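Local coordinates for putative uncharacterized protein (Streptococcus suis, PDB 4XZ7), which is a transglutaminase and antiphagocytic virulence factor, probably joining glutamine and lysine side chains by cysteine-dependent acyl transfer, at residues 366-371 / 384-390; 217-221 / 270-275; 190-194 / 253-258; 247-252 / 261-266. One frame throughout, in Å; residues are numbered along the deposited sequence.

Interaction 1 of 4, residues 366-371 / 384-390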
loop_
_atom_site.group_PDB
_atom_site.type_symbol
_atom_site.label_atom_id
_atom_site.label_comp_id
_atom_site.label_asym_id
_atom_site.label_seq_id
_atom_site.Cartn_x
_atom_site.Cartn_y
_atom_site.Cartn_z
ATOM N N MET B 366 -36.414 -8.455 -10.528
ATOM C CA MET B 366 -37.205 -9.679 -10.566
ATOM C C MET B 366 -37.805 -9.912 -11.946
ATOM O O MET B 366 -38.171 -11.036 -12.284
ATOM C CB MET B 366 -38.314 -9.638 -9.516
ATOM C CG MET B 366 -39.499 -8.770 -9.881
ATOM S SD MET B 366 -40.566 -8.486 -8.457
ATOM C CE MET B 366 -41.943 -7.646 -9.241
ATOM N N LYS B 367 -37.886 -8.852 -12.746
ATOM C CA LYS B 367 -38.488 -8.948 -14.066
ATOM C C LYS B 367 -37.462 -9.048 -15.192
ATOM O O LYS B 367 -37.837 -9.214 -16.350
ATOM C CB LYS B 367 -39.418 -7.754 -14.314
ATOM C CG LYS B 367 -40.744 -7.862 -13.567
ATOM C CD LYS B 367 -41.726 -6.778 -13.973
ATOM C CE LYS B 367 -41.406 -5.452 -13.309
ATOM N NZ LYS B 367 -42.478 -4.458 -13.592
ATOM N N GLN B 368 -36.176 -8.946 -14.866
ATOM C CA GLN B 368 -35.141 -9.089 -15.888
ATOM C C GLN B 368 -34.881 -10.559 -16.164
ATOM O O GLN B 368 -35.198 -11.407 -15.323
ATOM C CB GLN B 368 -33.833 -8.407 -15.453
ATOM C CG GLN B 368 -33.990 -6.943 -15.070
ATOM C CD GLN B 368 -34.598 -6.112 -16.189
ATOM O OE1 GLN B 368 -34.098 -6.100 -17.316
ATOM N NE2 GLN B 368 -35.694 -5.426 -15.883
ATOM N N LYS B 369 -34.318 -10.866 -17.332
ATOM C CA LYS B 369 -33.733 -12.185 -17.554
ATOM C C LYS B 369 -32.603 -12.322 -16.555
ATOM O O LYS B 369 -31.764 -11.430 -16.470
ATOM C CB LYS B 369 -33.203 -12.346 -18.978
ATOM C CG LYS B 369 -34.238 -12.106 -20.079
ATOM C CD LYS B 369 -33.679 -12.468 -21.456
ATOM C CE LYS B 369 -34.346 -11.661 -22.564
ATOM N NZ LYS B 369 -34.109 -10.200 -22.390
ATOM N N THR B 370 -32.567 -13.419 -15.805
ATOM C CA THR B 370 -31.572 -13.551 -14.741
ATOM C C THR B 370 -30.125 -13.527 -15.262
ATOM O O THR B 370 -29.229 -13.024 -14.577
ATOM C CB THR B 370 -31.792 -14.842 -13.912
ATOM O OG1 THR B 370 -31.432 -15.996 -14.680
ATOM C CG2 THR B 370 -33.239 -14.949 -13.471
ATOM N N ALA B 371 -29.890 -14.040 -16.469
ATOM C CA ALA B 371 -28.530 -14.053 -17.000
ATOM C C ALA B 371 -28.040 -12.629 -17.283
ATOM O O ALA B 371 -26.857 -12.326 -17.116
ATOM C CB ALA B 371 -28.453 -14.888 -18.232
ATOM N N GLY B 384 -29.745 -21.020 -18.158
ATOM C CA GLY B 384 -29.792 -20.509 -19.514
ATOM C C GLY B 384 -29.811 -18.993 -19.560
ATOM O O GLY B 384 -29.593 -18.319 -18.545
ATOM N N LEU B 385 -30.094 -18.452 -20.741
ATOM C CA LEU B 385 -29.987 -17.017 -20.970
ATOM C C LEU B 385 -31.354 -16.337 -21.055
ATOM O O LEU B 385 -31.437 -15.120 -21.246
ATOM C CB LEU B 385 -29.195 -16.742 -22.254
ATOM C CG LEU B 385 -27.771 -17.304 -22.389
ATOM C CD1 LEU B 385 -26.972 -17.092 -21.117
ATOM C CD2 LEU B 385 -27.750 -18.775 -22.801
ATOM N N ASP B 386 -32.425 -17.114 -20.905
ATOM C CA ASP B 386 -33.767 -16.587 -21.139
ATOM C C ASP B 386 -34.724 -16.684 -19.959
ATOM O O ASP B 386 -35.879 -16.269 -20.067
ATOM C CB ASP B 386 -34.397 -17.299 -22.337
ATOM C CG ASP B 386 -33.675 -17.004 -23.622
ATOM O OD1 ASP B 386 -33.343 -15.820 -23.855
ATOM O OD2 ASP B 386 -33.422 -17.959 -24.388
ATOM N N TYR B 387 -34.269 -17.228 -18.835
ATOM C CA TYR B 387 -35.186 -17.409 -17.711
ATOM C C TYR B 387 -35.413 -16.121 -16.937
ATOM O O TYR B 387 -34.474 -15.374 -16.628
ATOM C CB TYR B 387 -34.698 -18.498 -16.759
ATOM C CG TYR B 387 -35.472 -18.518 -15.459
ATOM C CD1 TYR B 387 -34.844 -18.238 -14.248
ATOM C CD2 TYR B 387 -36.840 -18.783 -15.444
ATOM C CE1 TYR B 387 -35.551 -18.246 -13.053
ATOM C CE2 TYR B 387 -37.554 -18.790 -14.262
ATOM C CZ TYR B 387 -36.903 -18.523 -13.067
ATOM O OH TYR B 387 -37.606 -18.527 -11.885
ATOM N N ILE B 388 -36.681 -15.886 -16.622
ATOM C CA ILE B 388 -37.113 -14.730 -15.857
ATOM C C ILE B 388 -37.865 -15.207 -14.614
ATOM O O ILE B 388 -38.854 -15.940 -14.718
ATOM C CB ILE B 388 -38.008 -13.808 -16.705
ATOM C CG1 ILE B 388 -37.282 -13.417 -18.000
ATOM C CG2 ILE B 388 -38.438 -12.584 -15.900
ATOM C CD1 ILE B 388 -38.092 -12.508 -18.907
ATOM N N ALA B 389 -37.385 -14.798 -13.442
ATOM C CA ALA B 389 -37.914 -15.302 -12.181
ATOM C C ALA B 389 -39.375 -14.938 -11.964
ATOM O O ALA B 389 -40.136 -15.719 -11.406
ATOM C CB ALA B 389 -37.081 -14.789 -11.021
ATOM N N TYR B 390 -39.749 -13.741 -12.392
ATOM C CA TYR B 390 -41.095 -13.236 -12.182
ATOM C C TYR B 390 -42.071 -14.022 -13.027
ATOM O O TYR B 390 -41.699 -14.580 -14.060
ATOM C CB TYR B 390 -41.170 -11.748 -12.523
ATOM C CG TYR B 390 -42.480 -11.094 -12.161
ATOM C CD1 TYR B 390 -42.897 -11.017 -10.838
ATOM C CD2 TYR B 390 -43.293 -10.536 -13.141
ATOM C CE1 TYR B 390 -44.092 -10.415 -10.504
ATOM C CE2 TYR B 390 -44.486 -9.931 -12.816
ATOM C CZ TYR B 390 -44.881 -9.874 -11.498
ATOM O OH TYR B 390 -46.072 -9.271 -11.171
HETATM O O HOH W 1 -36.122 -12.483 -12.844
HETATM O O HOH W 2 -31.524 -16.074 -17.474
#
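The side chain of M366 lies along the ring of Y390, with SD 5.0 Å from the ring centroid and CE 3.7 Å from CE1 of Y390: an oblique Met-aromatic contact. K367 starts away from the other segment, yet its CG comes within 3.7 Å of CD2 of Y390. On the backbone, Y390 N gives a weak hydrogen bond to M366 O (3.1 Å, 130°). Both segments belong to the irregular loops after helix 359-365, at the C-terminal end of this fragment, which double back so that 366-371 and 384-390 run antiparallel; M366, A389 and Y390 rest on Y301 of strand 294-302, which places the loops against the five-stranded sheet of the transglutaminase-like domain. The well-formed direct bond is T370 N to Y387 O (2.9 Å, 168°), beside a CA-H...O contact from K369 CA to the same Y387 O (3.4 Å). Water fills the gaps that regular pairing would close. Water 1 donates to M366 O (2.6 Å) and Q368 O (2.9 Å) and accepts from A389 N (2.7 Å); water 2 joins A371 N (2.8 Å) to G384 O and Y387 O (3.1 Å each). At the far end, CB of A371 packs 3.9 Å from CD1 of L385.

Interaction 2 of 4, residues 217-221 / 270-275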
loop_
_atom_site.group_PDB
_atom_site.type_symbol
_atom_site.label_atom_id
_atom_site.label_comp_id
_atom_site.label_asym_id
_atom_site.label_seq_id
_atom_site.Cartn_x
_atom_site.Cartn_y
_atom_site.Cartn_z
ATOM N N VAL B 217 -31.172 -21.824 -1.857
ATOM C CA VAL B 217 -30.577 -20.781 -1.012
ATOM C C VAL B 217 -29.992 -21.368 0.273
ATOM O O VAL B 217 -28.811 -21.149 0.600
ATOM C CB VAL B 217 -31.606 -19.689 -0.630
ATOM C CG1 VAL B 217 -30.995 -18.721 0.365
ATOM C CG2 VAL B 217 -32.080 -18.934 -1.858
ATOM N N LYS B 218 -30.828 -22.122 0.986
ATOM C CA LYS B 218 -30.447 -22.734 2.257
ATOM C C LYS B 218 -29.146 -23.522 2.085
ATOM O O LYS B 218 -28.160 -23.307 2.804
ATOM C CB LYS B 218 -31.583 -23.640 2.767
ATOM C CG LYS B 218 -31.505 -24.049 4.224
ATOM C CD LYS B 218 -32.505 -25.185 4.535
ATOM C CE LYS B 218 -33.957 -24.805 4.224
ATOM N NZ LYS B 218 -34.570 -23.919 5.263
ATOM N N ALA B 219 -29.140 -24.395 1.086
ATOM C CA ALA B 219 -27.993 -25.250 0.809
ATOM C C ALA B 219 -26.716 -24.453 0.517
ATOM O O ALA B 219 -25.651 -24.740 1.083
ATOM C CB ALA B 219 -28.309 -26.168 -0.355
ATOM N N PHE B 220 -26.807 -23.461 -0.368
ATOM C CA PHE B 220 -25.596 -22.706 -0.708
ATOM C C PHE B 220 -25.047 -21.908 0.493
ATOM O O PHE B 220 -23.850 -21.957 0.807
ATOM C CB PHE B 220 -25.840 -21.761 -1.881
ATOM C CG PHE B 220 -24.602 -21.039 -2.311
ATOM C CD1 PHE B 220 -23.643 -21.687 -3.071
ATOM C CD2 PHE B 220 -24.372 -19.730 -1.916
ATOM C CE1 PHE B 220 -22.488 -21.030 -3.451
ATOM C CE2 PHE B 220 -23.224 -19.072 -2.282
ATOM C CZ PHE B 220 -22.276 -19.716 -3.044
ATOM N N VAL B 221 -25.942 -21.173 1.141
ATOM C CA VAL B 221 -25.622 -20.354 2.300
ATOM C C VAL B 221 -24.940 -21.184 3.384
ATOM O O VAL B 221 -23.883 -20.802 3.904
ATOM C CB VAL B 221 -26.898 -19.700 2.868
ATOM C CG1 VAL B 221 -26.645 -19.119 4.247
ATOM C CG2 VAL B 221 -27.392 -18.633 1.930
ATOM N N THR B 270 -20.400 -12.887 -2.706
ATOM C CA THR B 270 -20.288 -14.212 -3.301
ATOM C C THR B 270 -21.669 -14.871 -3.399
ATOM O O THR B 270 -21.990 -15.511 -4.400
ATOM C CB THR B 270 -19.346 -15.106 -2.486
ATOM O OG1 THR B 270 -18.045 -14.526 -2.495
ATOM C CG2 THR B 270 -19.270 -16.525 -3.086
ATOM N N ALA B 271 -22.482 -14.697 -2.365
ATOM C CA ALA B 271 -23.819 -15.276 -2.374
ATOM C C ALA B 271 -24.696 -14.638 -3.447
ATOM O O ALA B 271 -25.420 -15.332 -4.142
ATOM C CB ALA B 271 -24.477 -15.148 -1.002
ATOM N N ALA B 272 -24.633 -13.315 -3.584
ATOM C CA ALA B 272 -25.475 -12.631 -4.558
ATOM C C ALA B 272 -25.095 -13.092 -5.951
ATOM O O ALA B 272 -25.979 -13.406 -6.772
ATOM C CB ALA B 272 -25.351 -11.123 -4.437
ATOM N N ARG B 273 -23.783 -13.153 -6.209
ATOM C CA ARG B 273 -23.306 -13.627 -7.511
ATOM C C ARG B 273 -23.819 -15.041 -7.774
ATOM O O ARG B 273 -24.414 -15.301 -8.822
ATOM C CB ARG B 273 -21.778 -13.596 -7.594
ATOM C CG ARG B 273 -21.230 -13.913 -8.972
ATOM C CD ARG B 273 -21.428 -12.756 -9.946
ATOM N NE ARG B 273 -20.825 -13.038 -11.247
ATOM C CZ ARG B 273 -21.123 -12.378 -12.358
ATOM N NH1 ARG B 273 -22.006 -11.389 -12.326
ATOM N NH2 ARG B 273 -20.548 -12.705 -13.504
ATOM N N ALA B 274 -23.608 -15.939 -6.815
ATOM C CA ALA B 274 -24.084 -17.325 -6.925
ATOM C C ALA B 274 -25.599 -17.458 -7.165
ATOM O O ALA B 274 -26.038 -18.300 -7.943
ATOM C CB ALA B 274 -23.701 -18.087 -5.685
ATOM N N PHE B 275 -26.394 -16.640 -6.485
ATOM C CA PHE B 275 -27.844 -16.706 -6.609
ATOM C C PHE B 275 -28.316 -16.228 -7.977
ATOM O O PHE B 275 -29.299 -16.740 -8.516
ATOM C CB PHE B 275 -28.512 -15.877 -5.513
ATOM C CG PHE B 275 -28.337 -16.450 -4.130
ATOM C CD1 PHE B 275 -28.145 -17.813 -3.951
ATOM C CD2 PHE B 275 -28.363 -15.630 -3.015
ATOM C CE1 PHE B 275 -27.989 -18.349 -2.674
ATOM C CE2 PHE B 275 -28.202 -16.160 -1.731
ATOM C CZ PHE B 275 -28.013 -17.519 -1.566
#
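T270 opens this stretch of helix 264-277 with a light touch: its CG2 lies 4.4 Å from CZ of F220 on helix 213-227, while its OG1 makes a weak hydrogen bond back to G266 O of its own helix. One residue on, CA of A271 approaches CE2 of F220 to 3.8 Å, and CB of A271 is 4.3 Å from the same CE2. R273 is turned aside from helix 213-227 and forms a salt bridge with D195. A274 then points at the partner helix: its CB sits over one face of the F220 ring, 3.8 Å from the centroid and 3.4 Å from CZ, a CH-pi contact. F220 is thus a knob in a hole made by T270, A271, A274 and F275. F275 ends the segment and reaches back across the gap, its CZ 3.8 Å from CG1 of V217 and 3.7 Å from CG2 of V221, its CE1 3.9 Å from CD2 of F220; the two rings meet obliquely, centroids 5.8 Å apart. The axes of the two short segments approach to 11.1 Å at 139°, a spacing bridged by the two phenylalanines. L201 and S205 of helix 188-205 also touch F220, so three helices of the transglutaminase-like domain converge here. With neither charge nor directional bond between the two segments, the pairing depends on apolar burial and on the fit of rings against small alanines.

Interaction 3 of 4, residues 190-194 / 253-258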
loop_
_atom_site.group_PDB
_atom_site.type_symbol
_atom_site.label_atom_id
_atom_site.label_comp_id
_atom_site.label_asym_id
_atom_site.label_seq_id
_atom_site.Cartn_x
_atom_site.Cartn_y
_atom_site.Cartn_z
ATOM N N ARG B 190 -9.200 -12.892 -14.698
ATOM C CA ARG B 190 -9.300 -13.055 -13.257
ATOM C C ARG B 190 -10.760 -13.191 -12.848
ATOM O O ARG B 190 -11.101 -14.047 -12.017
ATOM C CB ARG B 190 -8.651 -11.873 -12.542
ATOM C CG ARG B 190 -8.722 -11.966 -11.056
ATOM C CD ARG B 190 -7.602 -12.823 -10.525
ATOM N NE ARG B 190 -7.589 -12.855 -9.071
ATOM C CZ ARG B 190 -7.039 -11.906 -8.316
ATOM N NH1 ARG B 190 -6.473 -10.846 -8.883
ATOM N NH2 ARG B 190 -7.059 -12.010 -6.993
ATOM N N PHE B 191 -11.615 -12.364 -13.449
ATOM C CA PHE B 191 -13.028 -12.330 -13.084
ATOM C C PHE B 191 -13.731 -13.628 -13.481
ATOM O O PHE B 191 -14.514 -14.195 -12.701
ATOM C CB PHE B 191 -13.732 -11.128 -13.725
ATOM C CG PHE B 191 -15.166 -10.961 -13.287
ATOM C CD1 PHE B 191 -15.473 -10.248 -12.142
ATOM C CD2 PHE B 191 -16.206 -11.533 -14.015
ATOM C CE1 PHE B 191 -16.790 -10.091 -11.729
ATOM C CE2 PHE B 191 -17.524 -11.390 -13.611
ATOM C CZ PHE B 191 -17.819 -10.667 -12.462
ATOM N N ILE B 192 -13.450 -14.102 -14.690
ATOM C CA ILE B 192 -13.984 -15.378 -15.146
ATOM C C ILE B 192 -13.486 -16.539 -14.268
ATOM O O ILE B 192 -14.259 -17.441 -13.938
ATOM C CB ILE B 192 -13.620 -15.628 -16.614
ATOM C CG1 ILE B 192 -14.304 -14.575 -17.489
ATOM C CG2 ILE B 192 -14.049 -17.022 -17.042
ATOM C CD1 ILE B 192 -13.690 -14.430 -18.862
ATOM N N ALA B 193 -12.218 -16.514 -13.856
ATOM C CA ALA B 193 -11.726 -17.605 -13.004
ATOM C C ALA B 193 -12.421 -17.583 -11.633
ATOM O O ALA B 193 -12.758 -18.629 -11.066
ATOM C CB ALA B 193 -10.217 -17.530 -12.845
ATOM N N ASN B 194 -12.660 -16.385 -11.113
ATOM C CA ASN B 194 -13.459 -16.261 -9.901
ATOM C C ASN B 194 -14.887 -16.803 -10.067
ATOM O O ASN B 194 -15.411 -17.479 -9.172
ATOM C CB ASN B 194 -13.505 -14.811 -9.439
ATOM C CG ASN B 194 -13.904 -14.688 -7.986
ATOM O OD1 ASN B 194 -13.206 -15.175 -7.104
ATOM N ND2 ASN B 194 -15.043 -14.057 -7.732
ATOM N N LEU B 253 -14.553 -9.389 -3.874
ATOM C CA LEU B 253 -15.090 -10.530 -4.598
ATOM C C LEU B 253 -14.217 -11.773 -4.503
ATOM O O LEU B 253 -14.643 -12.850 -4.907
ATOM C CB LEU B 253 -15.312 -10.176 -6.067
ATOM C CG LEU B 253 -14.139 -9.915 -7.018
ATOM C CD1 LEU B 253 -14.671 -9.887 -8.469
ATOM C CD2 LEU B 253 -13.423 -8.611 -6.709
ATOM N N PHE B 254 -13.010 -11.627 -3.959
ATOM C CA PHE B 254 -12.076 -12.750 -3.877
ATOM C C PHE B 254 -12.014 -13.379 -2.491
ATOM O O PHE B 254 -11.337 -14.388 -2.284
ATOM C CB PHE B 254 -10.683 -12.294 -4.276
ATOM C CG PHE B 254 -10.620 -11.700 -5.653
ATOM C CD1 PHE B 254 -10.981 -12.453 -6.770
ATOM C CD2 PHE B 254 -10.198 -10.404 -5.837
ATOM C CE1 PHE B 254 -10.917 -11.910 -8.033
ATOM C CE2 PHE B 254 -10.129 -9.859 -7.109
ATOM C CZ PHE B 254 -10.490 -10.613 -8.203
ATOM N N ALA B 255 -12.716 -12.774 -1.545
ATOM C CA ALA B 255 -12.568 -13.136 -0.150
ATOM C C ALA B 255 -13.013 -14.582 0.154
ATOM O O ALA B 255 -12.262 -15.341 0.763
ATOM C CB ALA B 255 -13.327 -12.160 0.716
ATOM N N VAL B 256 -14.218 -14.982 -0.223
ATOM C CA VAL B 256 -14.580 -16.349 0.160
ATOM C C VAL B 256 -14.070 -17.352 -0.871
ATOM O O VAL B 256 -13.817 -18.509 -0.543
ATOM C CB VAL B 256 -16.114 -16.527 0.425
ATOM C CG1 VAL B 256 -16.870 -15.221 0.310
ATOM C CG2 VAL B 256 -16.739 -17.681 -0.386
ATOM N N THR B 257 -13.840 -16.893 -2.096
ATOM C CA THR B 257 -13.472 -17.797 -3.176
ATOM C C THR B 257 -11.982 -18.148 -3.187
ATOM O O THR B 257 -11.629 -19.316 -3.193
ATOM C CB THR B 257 -13.856 -17.206 -4.536
ATOM O OG1 THR B 257 -13.537 -15.805 -4.566
ATOM C CG2 THR B 257 -15.344 -17.399 -4.786
ATOM N N GLU B 258 -11.122 -17.132 -3.207
ATOM C CA GLU B 258 -9.673 -17.321 -3.193
ATOM C C GLU B 258 -9.090 -17.419 -1.792
ATOM O O GLU B 258 -8.301 -18.315 -1.476
ATOM C CB GLU B 258 -8.983 -16.164 -3.924
ATOM C CG GLU B 258 -9.406 -16.056 -5.381
ATOM C CD GLU B 258 -8.607 -15.020 -6.150
ATOM O OE1 GLU B 258 -7.772 -14.301 -5.551
ATOM O OE2 GLU B 258 -8.825 -14.925 -7.366
#
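A two-pronged salt bridge joins R190 of helix 188-205 to E258: R190 NE donates to E258 OE2 (3.0 Å) and R190 NH2 to E258 OE1 (2.8 Å), with both N-H vectors well aimed. Further in, N194 uses both ends of its amide, OD1 accepting from T257 OG1 (2.6 Å) and ND2 donating to L253 O (3.1 Å). The guanidinium of R190 lies flat on F254, planes at 11° and CZ of R190 3.9 Å from the ring centroid, a stacked cation-pi contact; N194 OD1 meets the edge of that ring at CD1 of F254 (3.5 Å). R190 has further partners in K182 and N183. Beside this polar group, CD1 of F191 packs 3.8 Å from CD1 of L253, where F107 and L143 of the second subunit also reach F191. Helix 188-205 thereby clasps the turn and short helix 255-259 just before strand 261-262, through an arginine that stacks on an aromatic ring while a carboxylate holds its edge, within the helical part of a transglutaminase-like domain.

Interaction 4 of 4, residues 247-252 / 261-266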
loop_
_atom_site.group_PDB
_atom_site.type_symbol
_atom_site.label_atom_id
_atom_site.label_comp_id
_atom_site.label_asym_id
_atom_site.label_seq_id
_atom_site.Cartn_x
_atom_site.Cartn_y
_atom_site.Cartn_z
ATOM N N TYR B 247 -9.913 -5.491 6.081
ATOM C CA TYR B 247 -11.345 -5.299 5.868
ATOM C C TYR B 247 -11.688 -5.489 4.386
ATOM O O TYR B 247 -12.643 -6.199 4.015
ATOM C CB TYR B 247 -11.808 -3.913 6.331
ATOM C CG TYR B 247 -13.254 -3.647 5.966
ATOM C CD1 TYR B 247 -14.294 -4.144 6.745
ATOM C CD2 TYR B 247 -13.574 -2.935 4.825
ATOM C CE1 TYR B 247 -15.623 -3.917 6.397
ATOM C CE2 TYR B 247 -14.883 -2.710 4.464
ATOM C CZ TYR B 247 -15.905 -3.195 5.247
ATOM O OH TYR B 247 -17.199 -2.950 4.862
ATOM N N TYR B 248 -10.879 -4.877 3.541
ATOM C CA TYR B 248 -11.102 -4.955 2.111
ATOM C C TYR B 248 -10.792 -6.362 1.604
ATOM O O TYR B 248 -11.515 -6.891 0.751
ATOM C CB TYR B 248 -10.265 -3.877 1.402
ATOM C CG TYR B 248 -10.580 -2.533 2.008
ATOM C CD1 TYR B 248 -11.840 -1.992 1.866
ATOM C CD2 TYR B 248 -9.656 -1.851 2.783
ATOM C CE1 TYR B 248 -12.175 -0.798 2.439
ATOM C CE2 TYR B 248 -9.981 -0.628 3.365
ATOM C CZ TYR B 248 -11.251 -0.116 3.188
ATOM O OH TYR B 248 -11.626 1.088 3.743
ATOM N N LEU B 249 -9.758 -6.990 2.162
ATOM C CA LEU B 249 -9.428 -8.364 1.769
ATOM C C LEU B 249 -10.506 -9.372 2.185
ATOM O O LEU B 249 -10.616 -10.467 1.602
ATOM C CB LEU B 249 -8.097 -8.792 2.370
ATOM C CG LEU B 249 -6.865 -8.060 1.858
ATOM C CD1 LEU B 249 -5.677 -8.429 2.758
ATOM C CD2 LEU B 249 -6.614 -8.492 0.435
ATOM N N GLY B 250 -11.286 -9.026 3.206
ATOM C CA GLY B 250 -12.369 -9.902 3.624
ATOM C C GLY B 250 -13.709 -9.555 3.000
ATOM O O GLY B 250 -14.693 -10.308 3.166
ATOM N N SER B 251 -13.760 -8.410 2.306
ATOM C CA SER B 251 -15.023 -7.890 1.774
ATOM C C SER B 251 -15.178 -7.957 0.253
ATOM O O SER B 251 -16.303 -7.871 -0.257
ATOM C CB SER B 251 -15.208 -6.435 2.207
ATOM O OG SER B 251 -15.253 -6.322 3.622
ATOM N N ASP B 252 -14.065 -8.081 -0.479
ATOM C CA ASP B 252 -14.154 -8.023 -1.932
ATOM C C ASP B 252 -14.468 -9.380 -2.554
ATOM O O ASP B 252 -14.588 -10.392 -1.860
ATOM C CB ASP B 252 -12.881 -7.419 -2.567
ATOM C CG ASP B 252 -11.648 -8.323 -2.491
ATOM O OD1 ASP B 252 -11.756 -9.547 -2.304
ATOM O OD2 ASP B 252 -10.532 -7.781 -2.657
ATOM N N LYS B 261 -11.571 -16.708 3.508
ATOM C CA LYS B 261 -11.655 -16.015 4.773
ATOM C C LYS B 261 -12.291 -14.681 4.456
ATOM O O LYS B 261 -11.814 -13.948 3.578
ATOM C CB LYS B 261 -10.273 -15.837 5.405
ATOM C CG LYS B 261 -10.266 -15.332 6.839
ATOM C CD LYS B 261 -8.810 -15.227 7.314
ATOM C CE LYS B 261 -8.694 -14.912 8.785
ATOM N NZ LYS B 261 -7.281 -14.584 9.087
ATOM N N ALA B 262 -13.369 -14.360 5.157
ATOM C CA ALA B 262 -14.197 -13.250 4.714
ATOM C C ALA B 262 -15.033 -12.657 5.838
ATOM O O ALA B 262 -15.175 -13.255 6.914
ATOM C CB ALA B 262 -15.105 -13.707 3.564
ATOM N N MET B 263 -15.533 -11.479 5.586
ATOM C CA MET B 263 -16.509 -10.834 6.400
ATOM C C MET B 263 -17.807 -10.688 5.654
ATOM O O MET B 263 -17.906 -11.150 4.575
ATOM C CB MET B 263 -16.004 -9.490 6.834
ATOM C CG MET B 263 -15.044 -9.622 7.945
ATOM S SD MET B 263 -14.046 -8.224 8.288
ATOM C CE MET B 263 -15.171 -6.904 8.467
ATOM N N CYS B 264 -18.763 -10.022 6.264
ATOM C CA CYS B 264 -20.126 -9.964 5.776
ATOM C C CYS B 264 -20.314 -9.550 4.311
ATOM O O CYS B 264 -21.036 -10.180 3.613
ATOM C CB CYS B 264 -21.055 -9.166 6.713
ATOM S SG CYS B 264 -20.742 -7.411 6.864
ATOM N N VAL B 265 -19.648 -8.500 3.883
ATOM C CA VAL B 265 -19.746 -8.064 2.530
ATOM C C VAL B 265 -19.208 -9.134 1.609
ATOM O O VAL B 265 -19.807 -9.409 0.631
ATOM C CB VAL B 265 -19.089 -6.702 2.268
ATOM C CG1 VAL B 265 -19.104 -6.382 0.792
ATOM C CG2 VAL B 265 -19.814 -5.618 3.030
ATOM N N GLY B 266 -18.106 -9.761 1.973
ATOM C CA GLY B 266 -17.600 -10.859 1.164
ATOM C C GLY B 266 -18.599 -11.989 0.992
ATOM O O GLY B 266 -18.975 -12.341 -0.128
HETATM O O HOH W 3 -17.521 -7.027 5.136
#
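This is a buried, largely backbone contact inside the transglutaminase-like domain, where the C-terminal end of helix 245-251 meets the short strand 261-262 and the start of helix 264-277. Its centre is the hydrogen bond from M263 N to G250 O (2.8 Å, 173°), made at the N-cap residue of helix 264-277. The same G250 O lies 3.4 Å from CA of A262 and receives a CA-H...O contact from CA of G266 (3.6 Å). That closeness needs glycine at 266: a CB there would stand 2.4 Å from G250 O and clash. Water 3 makes a second link, donating to S251 OG (2.8 Å) and accepting from V265 N (2.9 Å), while S251 OG itself donates to Y247 O (2.6 Å). Around these bonds, CE of M263 packs against CD1 of Y247 (3.4 Å) and CG1 of V265 reaches S251 O (3.3 Å). D252 points away; its OD1 caps F254 N, and its OD2 bonds N183 and, on the second subunit, Y173 and N167. C264, in the first turn of the long helix, touches H295 of strand 294-302, consistent with the pairing of a cysteine at a helix start with a histidine on a strand in transglutaminase and papain-like active sites. The amides of M263 and V265, flanking C264, are thus both hydrogen-bonded, consistent with a defined position for a probable active-site cysteine.

In the fold
Interactions 2 and 4 share helix 264-277, its start held by backbone bonds and a water in 4, its later turns by apolar packing in 2. Interaction 3 lies next to both: V256 touches T270 and G266, F191 meets R273, and A255 O probably accepts from K261 N. Interactions 2 and 4 are buried; 3 is partly buried and carries the only salt bridge between segments. These three also reach the second subunit. Interaction 1 is a surface contact, its centre 34 Å from that of the chain and about 17 Å from the centre of interaction 2. There, two ordered waters supplement sparse direct bonding between loops, whereas interaction 2 fills its interface with hydrocarbon.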